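Local coordinates for protein probable dipeptidase (Pseudomonas aeruginosa, PDB 3B40) that probably hydrolyses dipeptides as a metal-dependent dipeptidase of peptidase family M19, at residues Asp280-Leu285 / Tyr324-Glu329; Ser235-Leu240 / Val339-Tyr344; Leu65-Trp70 / Ile97-Leu102. The protein carries 11 engineered substitutions. All coordinates share one frame; numbering follows the deposited sequence.

Contact 1. Residues Asp280-Leu285 / Tyr324-Glu329. Engineered in segment 280-285: Asp283 (natural residue Asn).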
loop_
_atom_site.group_PDB
_atom_site.type_symbol
_atom_site.label_atom_id
_atom_site.label_comp_id
_atom_site.label_asym_id
_atom_site.label_seq_id
_atom_site.Cartn_x
_atom_site.Cartn_y
_atom_site.Cartn_z
ATOM N N ASP A 280 -7.682 -13.738 -22.771
ATOM C CA ASP A 280 -8.738 -14.351 -23.584
ATOM C C ASP A 280 -10.070 -14.409 -22.832
ATOM O O ASP A 280 -11.109 -14.004 -23.347
ATOM C CB ASP A 280 -8.313 -15.750 -24.022
ATOM C CG ASP A 280 -7.247 -15.730 -25.096
ATOM O OD1 ASP A 280 -7.055 -14.673 -25.738
ATOM O OD2 ASP A 280 -6.600 -16.781 -25.308
ATOM N N LYS A 281 -10.028 -14.877 -21.590
ATOM C CA LYS A 281 -11.214 -14.879 -20.732
ATOM C C LYS A 281 -11.805 -13.473 -20.544
ATOM O O LYS A 281 -13.027 -13.270 -20.654
ATOM C CB LYS A 281 -10.869 -15.499 -19.375
ATOM C CG LYS A 281 -10.755 -17.020 -19.405
ATOM C CD LYS A 281 -10.576 -17.562 -18.000
ATOM C CE LYS A 281 -9.634 -18.762 -17.953
ATOM N NZ LYS A 281 -9.043 -18.894 -16.564
ATOM N N LEU A 282 -10.946 -12.492 -20.248
ATOM C CA LEU A 282 -11.438 -11.123 -20.084
ATOM C C LEU A 282 -12.064 -10.594 -21.367
ATOM O O LEU A 282 -13.124 -9.980 -21.317
ATOM C CB LEU A 282 -10.334 -10.179 -19.614
ATOM C CG LEU A 282 -9.836 -10.441 -18.207
ATOM C CD1 LEU A 282 -8.489 -9.811 -17.991
ATOM C CD2 LEU A 282 -10.872 -9.986 -17.145
ATOM N N ASP A 283 -11.416 -10.827 -22.504
ATOM C CA ASP A 283 -11.971 -10.346 -23.786
ATOM C C ASP A 283 -13.354 -10.920 -24.122
ATOM O O ASP A 283 -14.250 -10.180 -24.571
ATOM C CB ASP A 283 -10.964 -10.540 -24.933
ATOM C CG ASP A 283 -9.959 -9.381 -25.038
ATOM O OD1 ASP A 283 -10.153 -8.320 -24.381
ATOM O OD2 ASP A 283 -8.983 -9.516 -25.810
ATOM N N ALA A 284 -13.556 -12.212 -23.847
ATOM C CA ALA A 284 -14.879 -12.831 -24.039
ATOM C C ALA A 284 -15.911 -12.151 -23.152
ATOM O O ALA A 284 -17.033 -11.908 -23.591
ATOM C CB ALA A 284 -14.835 -14.341 -23.764
ATOM N N LEU A 285 -15.535 -11.827 -21.909
ATOM C CA LEU A 285 -16.457 -11.156 -20.989
ATOM C C LEU A 285 -16.759 -9.733 -21.453
ATOM O O LEU A 285 -17.899 -9.299 -21.409
ATOM C CB LEU A 285 -15.904 -11.142 -19.563
ATOM C CG LEU A 285 -16.568 -10.263 -18.500
ATOM C CD1 LEU A 285 -17.921 -10.839 -18.119
ATOM C CD2 LEU A 285 -15.701 -10.191 -17.288
ATOM N N TYR A 324 -13.499 -10.028 -11.573
ATOM C CA TYR A 324 -12.688 -10.396 -10.434
ATOM C C TYR A 324 -12.558 -11.912 -10.238
ATOM O O TYR A 324 -11.551 -12.384 -9.699
ATOM C CB TYR A 324 -13.157 -9.661 -9.182
ATOM C CG TYR A 324 -12.744 -8.191 -9.195
ATOM C CD1 TYR A 324 -11.398 -7.828 -9.299
ATOM C CD2 TYR A 324 -13.697 -7.173 -9.115
ATOM C CE1 TYR A 324 -10.996 -6.473 -9.318
ATOM C CE2 TYR A 324 -13.313 -5.808 -9.128
ATOM C CZ TYR A 324 -11.966 -5.473 -9.237
ATOM O OH TYR A 324 -11.577 -4.157 -9.264
ATOM N N GLY A 325 -13.554 -12.668 -10.687
ATOM C CA GLY A 325 -13.495 -14.137 -10.649
ATOM C C GLY A 325 -12.424 -14.669 -11.582
ATOM O O GLY A 325 -11.687 -15.598 -11.237
ATOM N N ILE A 326 -12.368 -14.085 -12.778
ATOM C CA ILE A 326 -11.382 -14.414 -13.805
ATOM C C ILE A 326 -9.970 -14.065 -13.335
ATOM O O ILE A 326 -9.015 -14.826 -13.579
ATOM C CB ILE A 326 -11.722 -13.678 -15.164
ATOM C CG1 ILE A 326 -12.936 -14.347 -15.849
ATOM C CG2 ILE A 326 -10.525 -13.659 -16.087
ATOM C CD1 ILE A 326 -13.703 -13.500 -16.855
ATOM N N LEU A 327 -9.835 -12.913 -12.660
ATOM C CA LEU A 327 -8.547 -12.463 -12.128
ATOM C C LEU A 327 -8.055 -13.414 -11.049
ATOM O O LEU A 327 -6.846 -13.706 -10.967
ATOM C CB LEU A 327 -8.647 -11.039 -11.569
ATOM C CG LEU A 327 -8.862 -9.913 -12.589
ATOM C CD1 LEU A 327 -8.817 -8.569 -11.896
ATOM C CD2 LEU A 327 -7.844 -9.939 -13.729
ATOM N N GLU A 328 -8.999 -13.913 -10.236
ATOM C CA GLU A 328 -8.694 -14.872 -9.177
ATOM C C GLU A 328 -8.056 -16.153 -9.724
ATOM O O GLU A 328 -7.320 -16.819 -9.005
ATOM C CB GLU A 328 -9.934 -15.178 -8.313
ATOM C CG GLU A 328 -9.959 -14.409 -6.972
ATOM C CD GLU A 328 -11.124 -13.407 -6.835
ATOM O OE1 GLU A 328 -12.282 -13.797 -7.142
ATOM O OE2 GLU A 328 -10.887 -12.238 -6.387
ATOM N N GLU A 329 -8.282 -16.458 -11.003
ATOM C CA GLU A 329 -7.750 -17.677 -11.633
ATOM C C GLU A 329 -6.362 -17.504 -12.249
ATOM O O GLU A 329 -5.728 -18.493 -12.656
ATOM C CB GLU A 329 -8.688 -18.192 -12.734
ATOM C CG GLU A 329 -10.090 -18.604 -12.304
ATOM C CD GLU A 329 -10.970 -18.990 -13.514
ATOM O OE1 GLU A 329 -10.708 -20.063 -14.115
ATOM O OE2 GLU A 329 -11.916 -18.234 -13.870
HETATM O O HOH W 1 -7.885 -16.300 -15.501
#
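Ile326 sets its CG2 anti to the backbone N and its CG1 beside that N (chi1 -74°), so that CG2 meets Lys281 and Leu282 of helix 276-288; an extended second torsion (chi2 158°) then carries CD1 to Leu285. The two helices form an antiparallel pair, 276-288 against 313-328, on the periphery of the TIM-barrel chain; the short segments run at 170° with their axes 10.0 Å apart. Ile326 CG2 touches both Lys281 CB and Leu282 CD2, each at 3.8 Å. Its CD1 lies 3.9 Å from Leu285 CD2. Leu327 starts away from helix 276-288, yet its CD2 reaches back to 4.3 Å from Leu282 CD1, a looser contact. Leu282 also packs on Leu274, Leu294 and Ala300 of the surrounding loops, and Leu285 on Tyr319, Ala322 and Leu323 of helix 313-328. The apolar seam thus runs on from the segment into the body of that helix. At its outer margin the pairing turns polar. The Lys281 chain bends at chi3 and crosses the extended Glu329 side chain at about a right angle, making a salt bridge whose hydrogen bond is weak, with Lys281 NZ 3.2 Å from Glu329 OE1. Lys281 and Glu329 lie at the more exposed margin of the contact. A water gives the ammonium group a second link to segment 324-329: it accepts from Lys281 NZ at 3.0 Å and donates to the carbonyl oxygen Ile326 O at 2.7 Å.

Contact 2. Residues Ser235-Leu240 / Val339-Tyr344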
loop_
_atom_site.group_PDB
_atom_site.type_symbol
_atom_site.label_atom_id
_atom_site.label_comp_id
_atom_site.label_asym_id
_atom_site.label_seq_id
_atom_site.Cartn_x
_atom_site.Cartn_y
_atom_site.Cartn_z
ATOM N N SER A 235 4.168 0.400 -4.127
ATOM C CA SER A 235 4.204 0.611 -5.594
ATOM C C SER A 235 5.187 -0.365 -6.267
ATOM O O SER A 235 6.097 -0.847 -5.604
ATOM C CB SER A 235 4.611 2.060 -5.907
ATOM O OG SER A 235 3.544 2.974 -5.643
ATOM N N ALA A 236 4.998 -0.670 -7.558
ATOM C CA ALA A 236 5.951 -1.485 -8.350
ATOM C C ALA A 236 6.302 -0.711 -9.651
ATOM O O ALA A 236 5.594 0.272 -9.977
ATOM C CB ALA A 236 5.344 -2.872 -8.674
ATOM N N PRO A 237 7.406 -1.096 -10.360
ATOM C CA PRO A 237 7.784 -0.417 -11.628
ATOM C C PRO A 237 6.945 -0.725 -12.862
ATOM O O PRO A 237 6.576 -1.901 -13.118
ATOM C CB PRO A 237 9.247 -0.892 -11.892
ATOM C CG PRO A 237 9.695 -1.592 -10.581
ATOM C CD PRO A 237 8.414 -2.099 -9.954
ATOM N N ARG A 238 6.749 0.292 -13.703
ATOM C CA ARG A 238 6.076 0.032 -14.966
ATOM C C ARG A 238 6.873 -0.879 -15.902
ATOM O O ARG A 238 6.302 -1.523 -16.785
ATOM C CB ARG A 238 5.770 1.326 -15.686
ATOM C CG ARG A 238 4.731 2.135 -15.003
ATOM C CD ARG A 238 3.840 2.631 -16.056
ATOM N NE ARG A 238 3.420 3.975 -15.783
ATOM C CZ ARG A 238 2.689 4.688 -16.633
ATOM N NH1 ARG A 238 2.330 5.918 -16.310
ATOM N NH2 ARG A 238 2.313 4.163 -17.794
ATOM N N ALA A 239 8.188 -0.917 -15.709
ATOM C CA ALA A 239 9.062 -1.773 -16.504
ATOM C C ALA A 239 8.646 -3.242 -16.391
ATOM O O ALA A 239 8.873 -3.999 -17.294
ATOM C CB ALA A 239 10.485 -1.616 -16.072
ATOM N N LEU A 240 8.047 -3.616 -15.264
ATOM C CA LEU A 240 7.464 -4.945 -15.092
ATOM C C LEU A 240 6.058 -5.102 -15.666
ATOM O O LEU A 240 5.786 -6.047 -16.392
ATOM C CB LEU A 240 7.505 -5.391 -13.626
ATOM C CG LEU A 240 8.958 -5.781 -13.232
ATOM C CD1 LEU A 240 9.769 -4.542 -12.796
ATOM C CD2 LEU A 240 8.986 -6.881 -12.169
ATOM N N VAL A 339 11.376 -9.826 -6.505
ATOM C CA VAL A 339 12.775 -9.362 -6.419
ATOM C C VAL A 339 13.305 -8.760 -7.739
ATOM O O VAL A 339 14.178 -7.888 -7.721
ATOM C CB VAL A 339 13.687 -10.443 -5.814
ATOM C CG1 VAL A 339 15.183 -10.020 -5.837
ATOM C CG2 VAL A 339 13.233 -10.686 -4.375
ATOM N N ASP A 340 12.795 -9.227 -8.874
ATOM C CA ASP A 340 13.040 -8.518 -10.163
ATOM C C ASP A 340 12.659 -7.042 -10.008
ATOM O O ASP A 340 13.417 -6.144 -10.395
ATOM C CB ASP A 340 12.177 -9.110 -11.247
ATOM C CG ASP A 340 12.682 -10.437 -11.766
ATOM O OD1 ASP A 340 13.812 -10.877 -11.440
ATOM O OD2 ASP A 340 11.915 -11.051 -12.537
ATOM N N ALA A 341 11.476 -6.802 -9.427
ATOM C CA ALA A 341 10.995 -5.443 -9.191
ATOM C C ALA A 341 11.922 -4.709 -8.232
ATOM O O ALA A 341 12.278 -3.544 -8.467
ATOM C CB ALA A 341 9.575 -5.461 -8.684
ATOM N N ILE A 342 12.349 -5.372 -7.160
ATOM C CA ILE A 342 13.335 -4.761 -6.258
ATOM C C ILE A 342 14.639 -4.414 -7.008
ATOM O O ILE A 342 15.147 -3.299 -6.883
ATOM C CB ILE A 342 13.613 -5.662 -5.014
ATOM C CG1 ILE A 342 12.305 -5.799 -4.173
ATOM C CG2 ILE A 342 14.789 -5.115 -4.199
ATOM C CD1 ILE A 342 12.391 -6.732 -2.956
ATOM N N ASP A 343 15.143 -5.373 -7.784
ATOM C CA ASP A 343 16.358 -5.246 -8.569
ATOM C C ASP A 343 16.256 -4.022 -9.486
ATOM O O ASP A 343 17.164 -3.213 -9.534
ATOM C CB ASP A 343 16.587 -6.510 -9.445
ATOM C CG ASP A 343 17.213 -7.691 -8.685
ATOM O OD1 ASP A 343 17.439 -7.635 -7.461
ATOM O OD2 ASP A 343 17.495 -8.708 -9.342
ATOM N N TYR A 344 15.151 -3.908 -10.211
ATOM C CA TYR A 344 14.922 -2.792 -11.142
ATOM C C TYR A 344 14.917 -1.440 -10.450
ATOM O O TYR A 344 15.480 -0.476 -10.959
ATOM C CB TYR A 344 13.610 -2.985 -11.912
ATOM C CG TYR A 344 13.398 -1.921 -12.970
ATOM C CD1 TYR A 344 13.923 -2.074 -14.255
ATOM C CD2 TYR A 344 12.699 -0.754 -12.678
ATOM C CE1 TYR A 344 13.741 -1.090 -15.224
ATOM C CE2 TYR A 344 12.521 0.249 -13.617
ATOM C CZ TYR A 344 13.058 0.081 -14.899
ATOM O OH TYR A 344 12.860 1.047 -15.849
#
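Pro237 and Ala341 mark the closest backbone approach, CA to CA 6.4 Å, between the loop that leaves strand 230-235 and the regular helix 335-349. Residues 238-240 have helical backbone angles without the regular bonds, and a bond from Leu240 N to Pro237 O (3.1 Å) closes the turn, which brings Pro237, Ala239 and Leu240 against the helix. Across the interface the contact is apolar. Tyr344 holds CG anti to the backbone N (chi1 -175°), carrying the ring out to the loop. Ala239 CB sits over one face of that ring, offset toward the rim, in a CH-pi contact 3.5 Å from the centroid and 23° off the ring normal; its nearest ring atom is Tyr344 CZ. Pro237 and Tyr344 slide past each other in opposite directions, with Pro237 CB 3.5 Å from Tyr344 CD2 in an oblique approach to the ring. The CD corner of the same proline reaches Ala341 CB at 3.8 Å. Leu240 lies across Asp340, Ala341 and the base of Tyr344: its CD2 is 3.7 Å from Ala341 N and also touches the CB atoms of Ala341 and Asp340, while CD1 is 4.2 Å from Tyr344 CB. Ala341 CB thus meets both Pro237 CD and Leu240 CD2, which approach it from directions about a right angle apart. The polar ends lead elsewhere. Tyr344 OH is hydrogen-bonded to Asp249 OD1, which gives the hydroxyl end of the ring a partner in helix 249-257, and the Asp340 carboxylate is shared between Arg385 and Lys336 through salt bridges. The loop at the C-terminal end of strand 230-235 thus meets helix 335-349, whose Ala341 packs on Val264 of the neighbouring strand 261-265, consistent with the TIM-barrel fold of the clan.

Contact 3. Residues Leu65-Trp70 / Ile97-Leu102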
loop_
_atom_site.group_PDB
_atom_site.type_symbol
_atom_site.label_atom_id
_atom_site.label_comp_id
_atom_site.label_asym_id
_atom_site.label_seq_id
_atom_site.Cartn_x
_atom_site.Cartn_y
_atom_site.Cartn_z
ATOM N N LEU A 65 -0.081 0.264 9.488
ATOM C CA LEU A 65 -1.498 -0.073 9.392
ATOM C C LEU A 65 -2.316 1.203 9.255
ATOM O O LEU A 65 -2.285 2.082 10.127
ATOM C CB LEU A 65 -1.950 -0.838 10.637
ATOM C CG LEU A 65 -1.023 -2.021 11.006
ATOM C CD1 LEU A 65 -1.502 -2.649 12.305
ATOM C CD2 LEU A 65 -0.968 -3.076 9.920
ATOM N N ALA A 66 -3.086 1.261 8.186
ATOM C CA ALA A 66 -3.687 2.502 7.756
ATOM C C ALA A 66 -5.083 2.693 8.338
ATOM O O ALA A 66 -5.904 1.775 8.322
ATOM C CB ALA A 66 -3.749 2.547 6.234
ATOM N N ILE A 67 -5.318 3.911 8.813
ATOM C CA ILE A 67 -6.638 4.457 9.016
ATOM C C ILE A 67 -7.183 4.739 7.622
ATOM O O ILE A 67 -6.714 5.665 6.926
ATOM C CB ILE A 67 -6.565 5.804 9.799
ATOM C CG1 ILE A 67 -5.858 5.645 11.169
ATOM C CG2 ILE A 67 -7.954 6.454 9.882
ATOM C CD1 ILE A 67 -6.348 4.542 12.133
ATOM N N PHE A 68 -8.165 3.945 7.219
ATOM C CA PHE A 68 -8.660 3.965 5.835
ATOM C C PHE A 68 -10.183 4.039 5.829
ATOM O O PHE A 68 -10.850 3.374 6.642
ATOM C CB PHE A 68 -8.207 2.683 5.117
ATOM C CG PHE A 68 -8.726 2.542 3.703
ATOM C CD1 PHE A 68 -8.056 3.141 2.651
ATOM C CD2 PHE A 68 -9.863 1.762 3.422
ATOM C CE1 PHE A 68 -8.523 3.014 1.331
ATOM C CE2 PHE A 68 -10.339 1.635 2.099
ATOM C CZ PHE A 68 -9.659 2.268 1.063
ATOM N N GLY A 69 -10.724 4.876 4.945
ATOM C CA GLY A 69 -12.123 4.782 4.543
ATOM C C GLY A 69 -12.225 5.127 3.061
ATOM O O GLY A 69 -11.341 5.794 2.514
ATOM N N TRP A 70 -13.292 4.662 2.411
ATOM C CA TRP A 70 -13.572 5.001 1.014
ATOM C C TRP A 70 -15.059 4.789 0.709
ATOM O O TRP A 70 -15.789 4.328 1.595
ATOM C CB TRP A 70 -12.662 4.167 0.092
ATOM C CG TRP A 70 -13.162 2.814 -0.195
ATOM C CD1 TRP A 70 -13.672 1.910 0.695
ATOM C CD2 TRP A 70 -13.187 2.190 -1.471
ATOM N NE1 TRP A 70 -14.012 0.744 0.041
ATOM C CE2 TRP A 70 -13.729 0.896 -1.294
ATOM C CE3 TRP A 70 -12.789 2.595 -2.763
ATOM C CZ2 TRP A 70 -13.902 0.000 -2.370
ATOM C CZ3 TRP A 70 -12.967 1.705 -3.830
ATOM C CH2 TRP A 70 -13.501 0.420 -3.620
ATOM N N ILE A 97 -13.447 3.012 13.204
ATOM C CA ILE A 97 -13.341 1.599 13.518
ATOM C C ILE A 97 -11.885 1.161 13.516
ATOM O O ILE A 97 -11.426 0.527 14.475
ATOM C CB ILE A 97 -14.219 0.736 12.564
ATOM C CG1 ILE A 97 -15.710 1.018 12.866
ATOM C CG2 ILE A 97 -13.884 -0.783 12.712
ATOM C CD1 ILE A 97 -16.664 0.355 11.958
ATOM N N ARG A 98 -11.151 1.521 12.462
ATOM C CA ARG A 98 -9.741 1.109 12.340
ATOM C C ARG A 98 -8.867 1.692 13.454
ATOM O O ARG A 98 -8.007 0.992 14.021
ATOM C CB ARG A 98 -9.217 1.371 10.927
ATOM C CG ARG A 98 -9.755 0.321 9.952
ATOM C CD ARG A 98 -9.420 0.605 8.514
ATOM N NE ARG A 98 -9.594 -0.598 7.712
ATOM C CZ ARG A 98 -10.486 -0.726 6.731
ATOM N NH1 ARG A 98 -10.573 -1.875 6.078
ATOM N NH2 ARG A 98 -11.299 0.292 6.413
ATOM N N TYR A 99 -9.145 2.944 13.822
ATOM C CA TYR A 99 -8.484 3.576 14.971
ATOM C C TYR A 99 -8.748 2.842 16.291
ATOM O O TYR A 99 -7.847 2.661 17.106
ATOM C CB TYR A 99 -8.927 5.047 15.104
ATOM C CG TYR A 99 -8.192 5.779 16.204
ATOM C CD1 TYR A 99 -6.892 6.239 16.004
ATOM C CD2 TYR A 99 -8.788 6.005 17.442
ATOM C CE1 TYR A 99 -6.206 6.917 17.008
ATOM C CE2 TYR A 99 -8.093 6.678 18.469
ATOM C CZ TYR A 99 -6.810 7.118 18.232
ATOM O OH TYR A 99 -6.115 7.781 19.209
ATOM N N LYS A 100 -9.991 2.438 16.515
ATOM C CA LYS A 100 -10.326 1.722 17.744
ATOM C C LYS A 100 -9.669 0.342 17.788
ATOM O O LYS A 100 -9.266 -0.119 18.856
ATOM C CB LYS A 100 -11.835 1.586 17.903
ATOM C CG LYS A 100 -12.505 2.796 18.554
ATOM C CD LYS A 100 -14.031 2.650 18.488
ATOM C CE LYS A 100 -14.548 1.461 19.340
ATOM N NZ LYS A 100 -15.157 1.874 20.641
ATOM N N ILE A 101 -9.559 -0.311 16.631
ATOM C CA ILE A 101 -8.840 -1.600 16.541
ATOM C C ILE A 101 -7.367 -1.484 16.989
ATOM O O ILE A 101 -6.862 -2.301 17.806
ATOM C CB ILE A 101 -8.939 -2.214 15.113
ATOM C CG1 ILE A 101 -10.379 -2.658 14.818
ATOM C CG2 ILE A 101 -7.932 -3.420 14.927
ATOM C CD1 ILE A 101 -10.582 -3.200 13.368
ATOM N N LEU A 102 -6.692 -0.462 16.475
ATOM C CA LEU A 102 -5.258 -0.252 16.697
ATOM C C LEU A 102 -4.933 0.128 18.126
ATOM O O LEU A 102 -4.057 -0.460 18.751
ATOM C CB LEU A 102 -4.696 0.801 15.725
ATOM C CG LEU A 102 -4.717 0.423 14.230
ATOM C CD1 LEU A 102 -4.251 1.579 13.367
ATOM C CD2 LEU A 102 -3.816 -0.806 14.001
#
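Ile67 and Arg98 bring strand 62-68 closest to helix 87-108, CA to CA 5.6 Å, with the short axes 7.8 Å apart and their directions 148° from each other. Arg98 stretches from CG to NE and lies beside Phe68, pointing the same way. Its NH2 donates to Phe68 O at 3.1 Å with an N-H...O angle of 143°; the donor stands above the carbonyl plane, and the oxygen is tilted slightly from the guanidinium plane. The same NH2 is 3.6 Å from Phe68 CD2, at the edge of the ring and in its plane, with ring and guanidinium planes close to perpendicular. Arg98 NE bonds to Val31 O, so one buried guanidinium ties Phe68 to Val31 in the residues following strand 25-29. In Ile67, chi2 of -52° turns CD1 toward the helix, 3.6 Å from Tyr99 N, at the edge of the Tyr99 ring and against Leu102 CD1 at 3.8 Å. Leu65 crosses Leu102 obliquely, and its CD1 meets Leu102 CD2 at 3.4 Å, tighter than usual for two carbons. Strand 62-68 runs parallel between strands 25-29 and 131-138; Leu65 and Ile67 pair through their backbones with the latter, and Leu65 packs on Ile29 of the former. A helix that follows its strand and returns nearly antiparallel to it, packed on the parallel sheet, is the beta-alpha unit of a TIM barrel, the clan to which this M19 family belongs.

In the fold
From the N terminus, contact 3 comes first: strand 62-68 and the following helix 87-108 close a short loop of 26 residues early in the barrel. The chain then passes through several further strands before Ser235-Leu240, at the end of strand 230-235, opens contact 2, which closes 98 residues later on helix 335-349. Contact 1 opens and closes within that span, joining helix 276-288 to helix 313-328, the helix just before 335-349. Contacts 2 and 3 lie on opposite sides of the chain's centre, 29 Å apart between centres. None of the three touches another: one holds an early beta-alpha unit, one joins the loop after strand 230-235 to a much later helix, one a peripheral helix pair.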